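Local coordinates for putative uncharacterized protein TTHB189 (Thermus thermophilus, PDB 2ZCA), which belongs to the CasB/Cse2 family of type I-E CRISPR-associated proteins and probably takes part in CRISPR-based defence against viruses and plasmids, at residues 81-86 against 150-155. Residues are numbered along the deposited sequence; the frame is centred on the assembly and turned at random.
Sequences TLARAL and AREYYG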
loop_
_atom_site.group_PDB
_atom_site.type_symbol
_atom_site.label_atom_id
_atom_site.label_comp_id
_atom_site.label_asym_id
_atom_site.label_seq_id
_atom_site.Cartn_x
_atom_site.Cartn_y
_atom_site.Cartn_z
ATOM N N THR A 81 7.843 -4.594 -6.801
ATOM C CA THR A 81 7.495 -3.397 -6.037
ATOM C C THR A 81 6.686 -2.426 -6.873
ATOM O O THR A 81 6.703 -2.488 -8.105
ATOM C CB THR A 81 8.752 -2.663 -5.540
ATOM O OG1 THR A 81 9.473 -2.146 -6.664
ATOM C CG2 THR A 81 9.646 -3.609 -4.760
ATOM N N LEU A 82 5.978 -1.523 -6.202
ATOM C CA LEU A 82 5.175 -0.537 -6.902
ATOM C C LEU A 82 6.053 0.266 -7.857
ATOM O O LEU A 82 5.641 0.570 -8.974
ATOM C CB LEU A 82 4.489 0.408 -5.907
ATOM C CG LEU A 82 3.644 1.528 -6.528
ATOM C CD1 LEU A 82 2.644 0.948 -7.525
ATOM C CD2 LEU A 82 2.910 2.281 -5.428
ATOM N N ALA A 83 7.270 0.600 -7.425
ATOM C CA ALA A 83 8.176 1.372 -8.273
ATOM C C ALA A 83 8.496 0.620 -9.560
ATOM O O ALA A 83 8.523 1.214 -10.637
ATOM C CB ALA A 83 9.470 1.693 -7.522
ATOM N N ARG A 84 8.749 -0.681 -9.446
ATOM C CA ARG A 84 9.047 -1.488 -10.622
ATOM C C ARG A 84 7.805 -1.599 -11.505
ATOM O O ARG A 84 7.893 -1.518 -12.730
ATOM C CB ARG A 84 9.546 -2.873 -10.199
ATOM C CG ARG A 84 10.958 -2.831 -9.610
ATOM C CD ARG A 84 11.346 -4.099 -8.856
ATOM N NE ARG A 84 12.704 -3.993 -8.320
ATOM C CZ ARG A 84 13.237 -4.833 -7.436
ATOM N NH1 ARG A 84 12.530 -5.857 -6.973
ATOM N NH2 ARG A 84 14.481 -4.646 -7.012
ATOM N N ALA A 85 6.643 -1.768 -10.881
ATOM C CA ALA A 85 5.395 -1.872 -11.627
ATOM C C ALA A 85 5.105 -0.574 -12.375
ATOM O O ALA A 85 4.542 -0.596 -13.474
ATOM C CB ALA A 85 4.241 -2.202 -10.683
ATOM N N LEU A 86 5.475 0.557 -11.778
ATOM C CA LEU A 86 5.258 1.848 -12.418
ATOM C C LEU A 86 6.184 2.006 -13.618
ATOM O O LEU A 86 5.785 2.551 -14.647
ATOM C CB LEU A 86 5.473 2.994 -11.421
ATOM C CG LEU A 86 4.306 3.230 -10.449
ATOM C CD1 LEU A 86 4.725 4.168 -9.319
ATOM C CD2 LEU A 86 3.121 3.810 -11.219
ATOM N N ALA A 150 13.374 5.265 -6.299
ATOM C CA ALA A 150 13.974 5.829 -7.498
ATOM C C ALA A 150 14.979 4.831 -8.066
ATOM O O ALA A 150 15.065 4.652 -9.280
ATOM C CB ALA A 150 14.659 7.151 -7.174
ATOM N N ARG A 151 15.725 4.176 -7.179
ATOM C CA ARG A 151 16.717 3.177 -7.579
ATOM C C ARG A 151 16.035 1.995 -8.274
ATOM O O ARG A 151 16.515 1.494 -9.292
ATOM C CB ARG A 151 17.477 2.662 -6.352
ATOM C CG ARG A 151 18.653 1.735 -6.672
ATOM C CD ARG A 151 19.232 1.109 -5.402
ATOM N NE ARG A 151 18.363 0.062 -4.868
ATOM C CZ ARG A 151 18.454 -0.437 -3.637
ATOM N NH1 ARG A 151 19.378 0.016 -2.801
ATOM N NH2 ARG A 151 17.624 -1.395 -3.243
ATOM N N GLU A 152 14.912 1.548 -7.717
ATOM C CA GLU A 152 14.177 0.427 -8.295
ATOM C C GLU A 152 13.578 0.792 -9.651
ATOM O O GLU A 152 13.597 -0.010 -10.588
ATOM C CB GLU A 152 13.056 -0.019 -7.347
ATOM C CG GLU A 152 13.516 -0.313 -5.928
ATOM C CD GLU A 152 12.381 -0.747 -5.014
ATOM O OE1 GLU A 152 11.217 -0.367 -5.278
ATOM O OE2 GLU A 152 12.655 -1.454 -4.021
ATOM N N TYR A 153 13.044 2.004 -9.755
ATOM C CA TYR A 153 12.428 2.462 -10.995
ATOM C C TYR A 153 13.452 2.605 -12.120
ATOM O O TYR A 153 13.322 1.982 -13.175
ATOM C CB TYR A 153 11.721 3.798 -10.755
ATOM C CG TYR A 153 10.955 4.337 -11.941
ATOM C CD1 TYR A 153 11.606 5.021 -12.969
ATOM C CD2 TYR A 153 9.569 4.178 -12.030
ATOM C CE1 TYR A 153 10.897 5.538 -14.053
ATOM C CE2 TYR A 153 8.851 4.690 -13.110
ATOM C CZ TYR A 153 9.522 5.370 -14.117
ATOM O OH TYR A 153 8.823 5.891 -15.180
ATOM N N TYR A 154 14.475 3.424 -11.900
ATOM C CA TYR A 154 15.489 3.624 -12.927
ATOM C C TYR A 154 16.375 2.401 -13.116
ATOM O O TYR A 154 17.046 2.261 -14.139
ATOM C CB TYR A 154 16.310 4.870 -12.596
ATOM C CG TYR A 154 15.464 6.114 -12.700
ATOM C CD1 TYR A 154 14.990 6.553 -13.940
ATOM C CD2 TYR A 154 15.046 6.795 -11.559
ATOM C CE1 TYR A 154 14.114 7.633 -14.035
ATOM C CE2 TYR A 154 14.171 7.872 -11.644
ATOM C CZ TYR A 154 13.706 8.285 -12.883
ATOM O OH TYR A 154 12.816 9.335 -12.966
ATOM N N GLY A 155 16.356 1.503 -12.140
ATOM C CA GLY A 155 17.151 0.296 -12.242
ATOM C C GLY A 155 16.470 -0.749 -13.111
ATOM O O GLY A 155 17.133 -1.600 -13.708
HETATM O O HOH W 1 8.599 0.529 -4.664
HETATM O O HOH W 2 14.298 -2.777 -10.142
#
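Glu152 reaches from helix 144-155 to the start of helix 82-90, where its carboxylate meets Thr81. Thr81 OG1 donates to Glu152 OE1 over 2.9 Å, arriving from above the carboxylate plane, 60° out of it. Thr81 is also the N-cap residue of helix 82-90: its OG1 lies between the backbone N and the carbonyl carbon and accepts from Arg84 N at 3.2 Å, a capping bond. Glu152 OE1 has a second link to this helix end, since a water donates to it while accepting from Ala83 N, and the first turn of the helix would probably favour the negative charge. Arg148, one turn earlier, forms a salt bridge with Glu152 OE2.

Segments 82-86 and 150-155 run roughly parallel, their axes 31° apart and 7.8 Å at closest approach, within the all-helical Cse2 fold. The small Ala83 lies where the backbones come nearest, Ala83 CA being 5.2 Å from Tyr153 CA, and Ala83 CB packs 4.0 Å from Glu152 CB, consistent with the close spacing. Tyr153 holds CG anti to its backbone N (chi1 -176°), and the CD2-CE2 side of its ring runs beside helix 82-90: CD2 lies 3.4 Å from Ala83 O, and CE2 packs 4.1 Å from Leu86 CB. Phe100 of helix 96-104 stacks on this ring, and Trp87 meets it edge-to-face.

On the exposed flank, the extended Arg84 chain crosses Glu152 at about a right angle, with NE 4.1 Å from Glu152 CB. A second water accepts from Arg84 NE and donates to Glu152 O, while Arg84 NH1 is hydrogen-bonded to Gly79 O.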